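Local coordinates for protein 3-hydroxyisobutyrate dehydrogenase (Thermus thermophilus, PDB 2CVZ) that catalyses the NADP-dependent oxidation of 3-hydroxyisobutyrate to the corresponding semialdehyde, a step of valine catabolism, at residues A89-P94 with V233-I238; P224-L229 with A271-A276; G18-R23 with L146-K151. All blocks are in the same frame, centred on the assembly; numbering follows the deposited sequence.

Interaction 1: A89-P94 with V233-I238; sequences ATSGEP and VKDLGI. With NDP (NADPH dihydro-nicotinamide-adenine-dinucleotide phosphate), chain G.
The flat peptide carbonyl of S91 and the flat carboxylate of D235 are linked through the ammonium of K234, which bonds to an oxygen of each. K234 NZ lies in the carbonyl plane of S91, on a lone pair of S91 O at 2.9 Å, with a C=O...N angle of 134°. On the carboxylate it approaches D235 OD1 from the syn side, 27° out of plane, in a 2.7 Å salt bridge, while S91 CB comes to 3.4 Å from that same D235 OD1. S91 centres an inverse gamma turn in the loop after strand 85-88 of the Rossmann-type dinucleotide-binding domain; K234 and D235 belong to helix 229-243. The contact therefore joins the two domains across the nicotinamide ribose of NADPH.

Both ribose hydroxyls are gripped. K234 NZ donates to NDP O2D at 3.1 Å and also to NDP O3D, and S91 N reaches NDP O3D at 3.1 Å in a nearly straight bond. The lysine chain folds over at chi2 (-92°) and again at chi3, which brings NZ back beside D235 and up to the two hydroxyls of the ribose; a weak bond to P64 O adds a further partner. One water links S91 OG, NDP O2D and D235 OD2, donating to D235 OD2 at 2.6 Å.

Beyond this polar cluster, I238 supplies the apolar part. Its CD1 presses on the loop backbone, 3.4 Å from G92 O, and the I238 and E93 side chains cross at about a right angle, with I238 CG1 against E93 CG. Next to E93, which occupies the N-cap position of helix 94-105, I238 CG2 rests 3.8 Å from P94 CD.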
loop_
_atom_site.group_PDB
_atom_site.type_symbol
_atom_site.label_atom_id
_atom_site.label_comp_id
_atom_site.label_asym_id
_atom_site.label_seq_id
_atom_site.Cartn_x
_atom_site.Cartn_y
_atom_site.Cartn_z
ATOM N N ALA C 89 20.425 -25.544 5.751
ATOM C CA ALA C 89 19.316 -25.417 4.809
ATOM C C ALA C 89 18.146 -24.630 5.394
ATOM O O ALA C 89 17.095 -24.499 4.764
ATOM C CB ALA C 89 18.846 -26.806 4.361
ATOM N N THR C 90 18.327 -24.118 6.606
ATOM C CA THR C 90 17.296 -23.313 7.248
ATOM C C THR C 90 17.179 -22.020 6.446
ATOM O O THR C 90 18.165 -21.561 5.873
ATOM C CB THR C 90 17.708 -22.914 8.688
ATOM O OG1 THR C 90 17.921 -24.088 9.480
ATOM C CG2 THR C 90 16.634 -22.044 9.337
ATOM N N SER C 91 15.981 -21.450 6.372
ATOM C CA SER C 91 15.828 -20.164 5.701
ATOM C C SER C 91 16.156 -19.228 6.860
ATOM O O SER C 91 15.277 -18.848 7.639
ATOM C CB SER C 91 14.390 -19.959 5.224
ATOM O OG SER C 91 14.099 -20.810 4.128
ATOM N N GLY C 92 17.437 -18.888 6.985
ATOM C CA GLY C 92 17.879 -18.059 8.091
ATOM C C GLY C 92 18.177 -16.594 7.841
ATOM O O GLY C 92 17.961 -16.071 6.752
ATOM N N GLU C 93 18.677 -15.941 8.886
ATOM C CA GLU C 93 19.015 -14.523 8.855
ATOM C C GLU C 93 20.477 -14.324 8.474
ATOM O O GLU C 93 21.372 -14.915 9.078
ATOM C CB GLU C 93 18.760 -13.902 10.230
ATOM C CG GLU C 93 17.312 -13.951 10.678
ATOM C CD GLU C 93 17.141 -13.499 12.114
ATOM O OE1 GLU C 93 17.751 -12.477 12.492
ATOM O OE2 GLU C 93 16.390 -14.160 12.863
ATOM N N PRO C 94 20.738 -13.481 7.464
ATOM C CA PRO C 94 22.104 -13.213 7.008
ATOM C C PRO C 94 23.097 -12.835 8.105
ATOM O O PRO C 94 24.125 -13.493 8.270
ATOM C CB PRO C 94 21.908 -12.094 5.989
ATOM C CG PRO C 94 20.579 -12.434 5.390
ATOM C CD PRO C 94 19.759 -12.769 6.622
ATOM N N VAL C 233 5.807 -15.834 6.823
ATOM C CA VAL C 233 5.835 -14.495 7.396
ATOM C C VAL C 233 7.242 -14.249 7.941
ATOM O O VAL C 233 7.794 -13.158 7.792
ATOM C CB VAL C 233 4.789 -14.342 8.521
ATOM C CG1 VAL C 233 4.961 -12.998 9.221
ATOM C CG2 VAL C 233 3.387 -14.437 7.932
ATOM N N LYS C 234 7.827 -15.271 8.556
ATOM C CA LYS C 234 9.178 -15.153 9.094
ATOM C C LYS C 234 10.139 -14.815 7.952
ATOM O O LYS C 234 11.016 -13.963 8.104
ATOM C CB LYS C 234 9.590 -16.461 9.781
ATOM C CG LYS C 234 11.066 -16.553 10.183
ATOM C CD LYS C 234 11.922 -17.187 9.086
ATOM C CE LYS C 234 11.551 -18.651 8.858
ATOM N NZ LYS C 234 12.386 -19.283 7.795
ATOM N N ASP C 235 9.961 -15.476 6.809
ATOM C CA ASP C 235 10.808 -15.221 5.643
ATOM C C ASP C 235 10.635 -13.786 5.160
ATOM O O ASP C 235 11.611 -13.111 4.832
ATOM C CB ASP C 235 10.464 -16.168 4.490
ATOM C CG ASP C 235 10.779 -17.611 4.805
ATOM O OD1 ASP C 235 11.715 -17.858 5.592
ATOM O OD2 ASP C 235 10.102 -18.499 4.244
ATOM N N LEU C 236 9.387 -13.326 5.099
ATOM C CA LEU C 236 9.119 -11.960 4.666
ATOM C C LEU C 236 9.811 -10.999 5.631
ATOM O O LEU C 236 10.285 -9.935 5.230
ATOM C CB LEU C 236 7.607 -11.698 4.628
ATOM C CG LEU C 236 6.874 -12.379 3.460
ATOM C CD1 LEU C 236 5.366 -12.327 3.658
ATOM C CD2 LEU C 236 7.266 -11.694 2.163
ATOM N N GLY C 237 9.879 -11.390 6.901
ATOM C CA GLY C 237 10.539 -10.561 7.894
ATOM C C GLY C 237 12.015 -10.427 7.558
ATOM O O GLY C 237 12.602 -9.352 7.684
ATOM N N ILE C 238 12.616 -11.528 7.123
ATOM C CA ILE C 238 14.026 -11.529 6.753
ATOM C C ILE C 238 14.208 -10.699 5.484
ATOM O O ILE C 238 15.203 -9.983 5.332
ATOM C CB ILE C 238 14.535 -12.971 6.505
ATOM C CG1 ILE C 238 14.407 -13.789 7.792
ATOM C CG2 ILE C 238 15.992 -12.945 6.040
ATOM C CD1 ILE C 238 14.751 -15.261 7.631
HETATM P PA NDP G . 8.750 -28.030 10.103
HETATM O O1A NDP G . 8.095 -29.096 9.393
HETATM O O2A NDP G . 8.034 -27.096 11.042
HETATM O O5B NDP G . 10.005 -28.732 10.886
HETATM C C5B NDP G . 10.846 -27.941 11.734
HETATM C C4B NDP G . 11.867 -28.944 12.251
HETATM O O4B NDP G . 12.722 -28.201 13.163
HETATM C C3B NDP G . 11.349 -30.135 12.992
HETATM O O3B NDP G . 12.189 -31.281 12.694
HETATM C C2B NDP G . 11.476 -29.780 14.422
HETATM O O2B NDP G . 11.483 -30.832 15.390
HETATM C C1B NDP G . 12.697 -28.914 14.389
HETATM N N9A NDP G . 12.761 -27.973 15.541
HETATM C C8A NDP G . 11.879 -26.916 15.868
HETATM N N7A NDP G . 12.270 -26.299 16.967
HETATM C C5A NDP G . 13.407 -26.934 17.382
HETATM C C6A NDP G . 14.293 -26.759 18.471
HETATM N N6A NDP G . 14.078 -25.791 19.362
HETATM N N1A NDP G . 15.363 -27.582 18.598
HETATM C C2A NDP G . 15.577 -28.563 17.691
HETATM N N3A NDP G . 14.803 -28.813 16.630
HETATM C C4A NDP G . 13.721 -27.954 16.528
HETATM O O3 NDP G . 9.553 -27.116 9.104
HETATM P PN NDP G . 9.830 -27.070 7.531
HETATM O O1N NDP G . 8.529 -26.906 6.876
HETATM O O2N NDP G . 10.665 -28.293 7.285
HETATM O O5D NDP G . 10.796 -25.802 7.445
HETATM C C5D NDP G . 12.139 -25.801 8.030
HETATM C C4D NDP G . 12.940 -24.662 7.327
HETATM O O4D NDP G . 12.835 -24.868 5.920
HETATM C C3D NDP G . 12.324 -23.282 7.580
HETATM O O3D NDP G . 13.378 -22.325 7.751
HETATM C C2D NDP G . 11.458 -23.031 6.374
HETATM O O2D NDP G . 11.195 -21.644 6.255
HETATM C C1D NDP G . 12.418 -23.659 5.279
HETATM N N1N NDP G . 11.745 -24.044 4.000
HETATM C C2N NDP G . 10.472 -24.676 4.071
HETATM C C3N NDP G . 9.866 -25.045 2.802
HETATM C C7N NDP G . 8.559 -25.710 2.778
HETATM O O7N NDP G . 7.839 -25.766 1.760
HETATM N N7N NDP G . 8.086 -26.313 3.885
HETATM C C4N NDP G . 10.555 -24.762 1.614
HETATM C C5N NDP G . 11.776 -24.154 1.577
HETATM C C6N NDP G . 12.374 -23.795 2.768
HETATM P P2B NDP G . 10.207 -31.558 15.897
HETATM O O1X NDP G . 10.617 -32.039 17.231
HETATM O O2X NDP G . 9.874 -32.653 14.945
HETATM O O3X NDP G . 9.053 -30.562 15.996
HETATM O O HOH W 1 11.397 -20.748 3.713
#

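Interaction 2: P224-L229 with A271-A276. With NDP (NADPH dihydro-nicotinamide-adenine-dinucleotide phosphate), chain G.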
loop_
_atom_site.group_PDB
_atom_site.type_symbol
_atom_site.label_atom_id
_atom_site.label_comp_id
_atom_site.label_asym_id
_atom_site.label_seq_id
_atom_site.Cartn_x
_atom_site.Cartn_y
_atom_site.Cartn_z
ATOM N N PRO C 224 -3.570 -28.473 1.010
ATOM C CA PRO C 224 -2.673 -29.362 1.748
ATOM C C PRO C 224 -1.672 -28.550 2.561
ATOM O O PRO C 224 -1.328 -27.425 2.195
ATOM C CB PRO C 224 -2.007 -30.177 0.639
ATOM C CG PRO C 224 -1.968 -29.210 -0.505
ATOM C CD PRO C 224 -3.349 -28.589 -0.442
ATOM N N LYS C 225 -1.217 -29.118 3.670
ATOM C CA LYS C 225 -0.255 -28.443 4.534
ATOM C C LYS C 225 1.163 -28.884 4.182
ATOM O O LYS C 225 1.535 -30.030 4.425
ATOM C CB LYS C 225 -0.557 -28.773 6.000
ATOM C CG LYS C 225 0.476 -28.262 6.988
ATOM C CD LYS C 225 0.578 -26.745 6.950
ATOM C CE LYS C 225 1.602 -26.240 7.954
ATOM N NZ LYS C 225 1.285 -26.671 9.345
ATOM N N THR C 226 1.950 -27.983 3.595
ATOM C CA THR C 226 3.325 -28.316 3.225
ATOM C C THR C 226 4.336 -27.266 3.684
ATOM O O THR C 226 5.501 -27.581 3.910
ATOM C CB THR C 226 3.487 -28.500 1.690
ATOM O OG1 THR C 226 3.411 -27.227 1.037
ATOM C CG2 THR C 226 2.392 -29.411 1.142
ATOM N N PHE C 227 3.887 -26.022 3.830
ATOM C CA PHE C 227 4.762 -24.925 4.256
ATOM C C PHE C 227 3.958 -23.956 5.122
ATOM O O PHE C 227 3.110 -23.225 4.619
ATOM C CB PHE C 227 5.317 -24.212 3.019
ATOM C CG PHE C 227 6.185 -23.022 3.325
ATOM C CD1 PHE C 227 7.125 -23.065 4.350
ATOM C CD2 PHE C 227 6.091 -21.868 2.555
ATOM C CE1 PHE C 227 7.960 -21.978 4.602
ATOM C CE2 PHE C 227 6.922 -20.774 2.799
ATOM C CZ PHE C 227 7.857 -20.833 3.826
ATOM N N ALA C 228 4.237 -23.957 6.422
ATOM C CA ALA C 228 3.524 -23.113 7.378
ATOM C C ALA C 228 3.498 -21.618 7.050
ATOM O O ALA C 228 4.521 -21.023 6.709
ATOM C CB ALA C 228 4.097 -23.324 8.782
ATOM N N LEU C 229 2.313 -21.025 7.172
ATOM C CA LEU C 229 2.120 -19.602 6.920
ATOM C C LEU C 229 3.042 -18.798 7.839
ATOM O O LEU C 229 3.597 -17.773 7.441
ATOM C CB LEU C 229 0.654 -19.227 7.177
ATOM C CG LEU C 229 0.236 -17.754 7.105
ATOM C CD1 LEU C 229 0.621 -17.172 5.753
ATOM C CD2 LEU C 229 -1.274 -17.641 7.335
ATOM N N ALA C 271 -1.385 -22.701 9.624
ATOM C CA ALA C 271 -2.167 -22.916 8.416
ATOM C C ALA C 271 -1.124 -22.986 7.301
ATOM O O ALA C 271 0.017 -22.577 7.506
ATOM C CB ALA C 271 -3.105 -21.748 8.184
ATOM N N ASP C 272 -1.492 -23.506 6.135
ATOM C CA ASP C 272 -0.535 -23.571 5.035
ATOM C C ASP C 272 -0.403 -22.169 4.455
ATOM O O ASP C 272 -1.360 -21.392 4.485
ATOM C CB ASP C 272 -1.011 -24.528 3.941
ATOM C CG ASP C 272 -0.017 -24.637 2.801
ATOM O OD1 ASP C 272 1.079 -25.191 3.023
ATOM O OD2 ASP C 272 -0.326 -24.160 1.690
ATOM N N HIS C 273 0.772 -21.843 3.926
ATOM C CA HIS C 273 0.988 -20.513 3.366
ATOM C C HIS C 273 -0.041 -20.139 2.302
ATOM O O HIS C 273 -0.463 -18.983 2.215
ATOM C CB HIS C 273 2.411 -20.381 2.793
ATOM C CG HIS C 273 2.698 -21.289 1.635
ATOM N ND1 HIS C 273 3.309 -20.847 0.480
ATOM C CD2 HIS C 273 2.495 -22.618 1.467
ATOM C CE1 HIS C 273 3.470 -21.865 -0.348
ATOM N NE2 HIS C 273 2.987 -22.951 0.227
ATOM N N VAL C 274 -0.457 -21.112 1.499
ATOM C CA VAL C 274 -1.433 -20.841 0.451
ATOM C C VAL C 274 -2.812 -20.530 1.031
ATOM O O VAL C 274 -3.649 -19.915 0.369
ATOM C CB VAL C 274 -1.527 -22.027 -0.532
ATOM C CG1 VAL C 274 -2.577 -21.751 -1.600
ATOM C CG2 VAL C 274 -0.167 -22.253 -1.183
ATOM N N GLU C 275 -3.049 -20.940 2.271
ATOM C CA GLU C 275 -4.334 -20.664 2.908
ATOM C C GLU C 275 -4.506 -19.171 3.166
ATOM O O GLU C 275 -5.579 -18.719 3.566
ATOM C CB GLU C 275 -4.469 -21.451 4.214
ATOM C CG GLU C 275 -4.860 -22.906 3.985
ATOM C CD GLU C 275 -5.138 -23.653 5.270
ATOM O OE1 GLU C 275 -4.190 -24.217 5.851
ATOM O OE2 GLU C 275 -6.311 -23.669 5.700
ATOM N N ALA C 276 -3.449 -18.401 2.931
ATOM C CA ALA C 276 -3.536 -16.958 3.125
ATOM C C ALA C 276 -4.664 -16.431 2.240
ATOM O O ALA C 276 -5.331 -15.455 2.579
ATOM C CB ALA C 276 -2.207 -16.287 2.757
HETATM P PA NDP G . 8.750 -28.030 10.103
HETATM O O1A NDP G . 8.095 -29.096 9.393
HETATM O O2A NDP G . 8.034 -27.096 11.042
HETATM O O5B NDP G . 10.005 -28.732 10.886
HETATM C C5B NDP G . 10.846 -27.941 11.734
HETATM C C4B NDP G . 11.867 -28.944 12.251
HETATM O O4B NDP G . 12.722 -28.201 13.163
HETATM C C3B NDP G . 11.349 -30.135 12.992
HETATM O O3B NDP G . 12.189 -31.281 12.694
HETATM C C2B NDP G . 11.476 -29.780 14.422
HETATM O O2B NDP G . 11.483 -30.832 15.390
HETATM C C1B NDP G . 12.697 -28.914 14.389
HETATM N N9A NDP G . 12.761 -27.973 15.541
HETATM C C8A NDP G . 11.879 -26.916 15.868
HETATM N N7A NDP G . 12.270 -26.299 16.967
HETATM C C5A NDP G . 13.407 -26.934 17.382
HETATM C C6A NDP G . 14.293 -26.759 18.471
HETATM N N6A NDP G . 14.078 -25.791 19.362
HETATM N N1A NDP G . 15.363 -27.582 18.598
HETATM C C2A NDP G . 15.577 -28.563 17.691
HETATM N N3A NDP G . 14.803 -28.813 16.630
HETATM C C4A NDP G . 13.721 -27.954 16.528
HETATM O O3 NDP G . 9.553 -27.116 9.104
HETATM P PN NDP G . 9.830 -27.070 7.531
HETATM O O1N NDP G . 8.529 -26.906 6.876
HETATM O O2N NDP G . 10.665 -28.293 7.285
HETATM O O5D NDP G . 10.796 -25.802 7.445
HETATM C C5D NDP G . 12.139 -25.801 8.030
HETATM C C4D NDP G . 12.940 -24.662 7.327
HETATM O O4D NDP G . 12.835 -24.868 5.920
HETATM C C3D NDP G . 12.324 -23.282 7.580
HETATM O O3D NDP G . 13.378 -22.325 7.751
HETATM C C2D NDP G . 11.458 -23.031 6.374
HETATM O O2D NDP G . 11.195 -21.644 6.255
HETATM C C1D NDP G . 12.418 -23.659 5.279
HETATM N N1N NDP G . 11.745 -24.044 4.000
HETATM C C2N NDP G . 10.472 -24.676 4.071
HETATM C C3N NDP G . 9.866 -25.045 2.802
HETATM C C7N NDP G . 8.559 -25.710 2.778
HETATM O O7N NDP G . 7.839 -25.766 1.760
HETATM N N7N NDP G . 8.086 -26.313 3.885
HETATM C C4N NDP G . 10.555 -24.762 1.614
HETATM C C5N NDP G . 11.776 -24.154 1.577
HETATM C C6N NDP G . 12.374 -23.795 2.768
HETATM P P2B NDP G . 10.207 -31.558 15.897
HETATM O O1X NDP G . 10.617 -32.039 17.231
HETATM O O2X NDP G . 9.874 -32.653 14.945
HETATM O O3X NDP G . 9.053 -30.562 15.996
HETATM O O HOH W 2 -2.527 -25.345 0.874
#
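D272 OD1 accepts two consecutive backbone amides of the facing loop, from T226 N at 3.0 Å and from F227 N at 3.0 Å. The first comes from above the carboxylate plane, 41° out of it; the second arrives nearly along the C-O axis. D272 also forms an Asx turn, its OD2 taking V274 N at 3.1 Å, and the same oxygen makes a salt bridge with R217 and receives a water that also donates to P224 O. With CG anti to the backbone N (chi1 -179°), the carboxylate extends from its own loop into the bend at 224-229. Replacing D272 by an alanine would probably leave the amides of T226 and F227 without their acceptor and R217 without its carboxylate mate.

The backbones add a single beta bridge, A228 with D272, flanked by H273 N to F227 O at 2.8 Å and L229 N to A271 O at 2.8 Å. These bonds join the loops that lead into helices 229-243 and 276-284.

The rings form a T-shaped pair: the edge of F227 meets the face of H273, centroids of F227 and H273 5.0 Å apart and planes at 65°. F227 CD2 stands over the centre of the imidazole, whose opposite face carries V274 CG2, offset toward the rim. T226 and F227 line the NADPH pocket, and F227 CB and CG lie against the nicotinamide carboxamide. That carboxamide is fixed from the loop, as NDP N7N donates to T226 O at 2.9 Å in an almost straight bond.

Interaction 3: G18-R23 with L146-K151; sequences GHLARR and LAYAKK
A147 and Y148, in a type I beta turn from L146 to A149, meet the C-terminal half of helix 13-23, the helix that follows the glycine-rich turn of the Rossmann-type domain. Within these segments the turn is closed by A149 N to L146 O at 3.1 Å. It leads into strand 149-156, the outermost strand at one end of the sheet in this chain, so the contact fastens the start of that strand to the first helix of the fold. No hydrogen bond crosses it; the evidence is contact distances and 275 Å² of buried surface.

Among the apolar contacts, the A147 methyl points at the helix and is met by L20 CD2, 4.2 Å from A147 CB. L20 also touches the tyrosine, L20 CG lying 4.3 Å from Y148 CD2. With CG between the backbone N and the carbonyl carbon (chi1 49°), the Y148 ring is carried to L20 CG, and it also packs on L128 and V130 of the neighbouring strand. L20 in turn rests on F60 of strand 58-61, as does L146.

A second group centres on H19, which meets both backbone and side chain. H19 CB lies 3.8 Å from A147 O, and the H19 and Y148 side chains cross obliquely, with H19 CD2 4.0 Å from Y148 CB. H19 NE2 is weakly hydrogen-bonded to the carbonyls of A123 and E124, which tethers the imidazole to helix 119-125.

Polar groups enter as plain van der Waals partners. The exposed R23, its chain bent at chi2, reaches over the turn, and its guanidinium meets the alanine obliquely. A147 CB thus lies 3.8 Å from H19 O and 3.4 Å from R23 NH1.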
loop_
_atom_site.group_PDB
_atom_site.type_symbol
_atom_site.label_atom_id
_atom_site.label_comp_id
_atom_site.label_asym_id
_atom_site.label_seq_id
_atom_site.Cartn_x
_atom_site.Cartn_y
_atom_site.Cartn_z
ATOM N N GLY C 18 16.416 -38.160 3.645
ATOM C CA GLY C 18 16.162 -39.445 3.019
ATOM C C GLY C 18 17.064 -39.631 1.812
ATOM O O GLY C 18 17.618 -40.713 1.594
ATOM N N HIS C 19 17.215 -38.576 1.017
ATOM C CA HIS C 19 18.076 -38.650 -0.157
ATOM C C HIS C 19 19.518 -38.897 0.263
ATOM O O HIS C 19 20.230 -39.683 -0.365
ATOM C CB HIS C 19 17.958 -37.367 -0.979
ATOM C CG HIS C 19 16.681 -37.279 -1.752
ATOM N ND1 HIS C 19 16.432 -38.061 -2.859
ATOM C CD2 HIS C 19 15.555 -36.559 -1.538
ATOM C CE1 HIS C 19 15.206 -37.829 -3.293
ATOM N NE2 HIS C 19 14.652 -36.921 -2.507
ATOM N N LEU C 20 19.943 -38.238 1.336
ATOM C CA LEU C 20 21.300 -38.416 1.839
ATOM C C LEU C 20 21.508 -39.841 2.348
ATOM O O LEU C 20 22.539 -40.452 2.094
ATOM C CB LEU C 20 21.580 -37.443 2.987
ATOM C CG LEU C 20 21.676 -35.951 2.664
ATOM C CD1 LEU C 20 21.787 -35.163 3.959
ATOM C CD2 LEU C 20 22.887 -35.693 1.778
ATOM N N ALA C 21 20.517 -40.358 3.070
ATOM C CA ALA C 21 20.600 -41.695 3.650
ATOM C C ALA C 21 20.761 -42.825 2.637
ATOM O O ALA C 21 21.393 -43.839 2.931
ATOM C CB ALA C 21 19.377 -41.957 4.534
ATOM N N ARG C 22 20.190 -42.663 1.451
ATOM C CA ARG C 22 20.300 -43.704 0.438
ATOM C C ARG C 22 21.600 -43.566 -0.347
ATOM O O ARG C 22 21.998 -44.472 -1.078
ATOM C CB ARG C 22 19.100 -43.638 -0.516
ATOM C CG ARG C 22 17.753 -43.833 0.183
ATOM C CD ARG C 22 16.631 -44.096 -0.813
ATOM N NE ARG C 22 16.382 -42.967 -1.706
ATOM C CZ ARG C 22 15.749 -41.853 -1.351
ATOM N NH1 ARG C 22 15.294 -41.713 -0.113
ATOM N NH2 ARG C 22 15.569 -40.879 -2.233
ATOM N N ARG C 23 22.268 -42.433 -0.163
ATOM C CA ARG C 23 23.509 -42.131 -0.871
ATOM C C ARG C 23 24.783 -42.338 -0.045
ATOM O O ARG C 23 25.761 -42.915 -0.532
ATOM C CB ARG C 23 23.442 -40.679 -1.359
ATOM C CG ARG C 23 24.559 -40.223 -2.281
ATOM C CD ARG C 23 24.342 -40.683 -3.719
ATOM N NE ARG C 23 24.987 -39.779 -4.668
ATOM C CZ ARG C 23 24.414 -38.690 -5.175
ATOM N NH1 ARG C 23 23.175 -38.366 -4.833
ATOM N NH2 ARG C 23 25.086 -37.917 -6.016
ATOM N N LEU C 146 25.097 -32.790 -1.887
ATOM C CA LEU C 146 23.734 -32.272 -1.968
ATOM C C LEU C 146 22.844 -33.211 -2.775
ATOM O O LEU C 146 22.334 -32.850 -3.836
ATOM C CB LEU C 146 23.753 -30.875 -2.595
ATOM C CG LEU C 146 24.770 -29.927 -1.950
ATOM C CD1 LEU C 146 24.721 -28.566 -2.638
ATOM C CD2 LEU C 146 24.473 -29.792 -0.460
ATOM N N ALA C 147 22.650 -34.416 -2.247
ATOM C CA ALA C 147 21.857 -35.452 -2.904
ATOM C C ALA C 147 20.380 -35.125 -3.106
ATOM O O ALA C 147 19.703 -35.781 -3.898
ATOM C CB ALA C 147 21.991 -36.768 -2.129
ATOM N N TYR C 148 19.881 -34.121 -2.394
ATOM C CA TYR C 148 18.478 -33.729 -2.503
ATOM C C TYR C 148 18.252 -32.573 -3.471
ATOM O O TYR C 148 17.120 -32.114 -3.641
ATOM C CB TYR C 148 17.950 -33.330 -1.122
ATOM C CG TYR C 148 18.852 -32.352 -0.391
ATOM C CD1 TYR C 148 19.014 -31.042 -0.845
ATOM C CD2 TYR C 148 19.564 -32.749 0.742
ATOM C CE1 TYR C 148 19.870 -30.149 -0.187
ATOM C CE2 TYR C 148 20.420 -31.868 1.406
ATOM C CZ TYR C 148 20.568 -30.569 0.936
ATOM O OH TYR C 148 21.415 -29.699 1.590
ATOM N N ALA C 149 19.322 -32.120 -4.118
ATOM C CA ALA C 149 19.233 -30.980 -5.025
ATOM C C ALA C 149 19.541 -31.241 -6.494
ATOM O O ALA C 149 20.161 -32.242 -6.858
ATOM C CB ALA C 149 20.144 -29.864 -4.521
ATOM N N LYS C 150 19.086 -30.312 -7.328
ATOM C CA LYS C 150 19.323 -30.362 -8.762
ATOM C C LYS C 150 20.131 -29.108 -9.088
ATOM O O LYS C 150 21.345 -29.176 -9.280
ATOM C CB LYS C 150 17.998 -30.365 -9.530
ATOM C CG LYS C 150 18.161 -30.505 -11.040
ATOM C CD LYS C 150 16.818 -30.706 -11.725
ATOM C CE LYS C 150 16.980 -30.881 -13.230
ATOM N NZ LYS C 150 15.674 -31.150 -13.897
ATOM N N LYS C 151 19.454 -27.963 -9.126
ATOM C CA LYS C 151 20.104 -26.687 -9.406
ATOM C C LYS C 151 20.801 -26.154 -8.156
ATOM O O LYS C 151 20.162 -25.912 -7.134
ATOM C CB LYS C 151 19.069 -25.667 -9.892
ATOM C CG LYS C 151 19.563 -24.224 -9.898
ATOM C CD LYS C 151 20.591 -23.963 -10.988
ATOM C CE LYS C 151 19.942 -23.928 -12.365
ATOM N NZ LYS C 151 20.936 -23.627 -13.435
#

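How the interactions relate
Going from the N terminus, interaction 3 starts on helix 13-23, and interaction 1 opens in the loop after strand 85-88. Segment 146-151 then closes interaction 3 inside the dinucleotide-binding domain, joining its first helix to the start of its last strand. Interaction 2 opens at 224-229, segment 233-238 closes interaction 1, and 271-276 closes interaction 2. Interaction 1 therefore crosses both others, while 3 and 2 run in series. Interaction 1 spans the two domains, whereas interaction 2 ties loops of the C-terminal one. Interactions 1 and 2 both touch NADPH and pack together where D235 OD2 lies 3.3 Å from F227 CZ; interaction 3 touches neither.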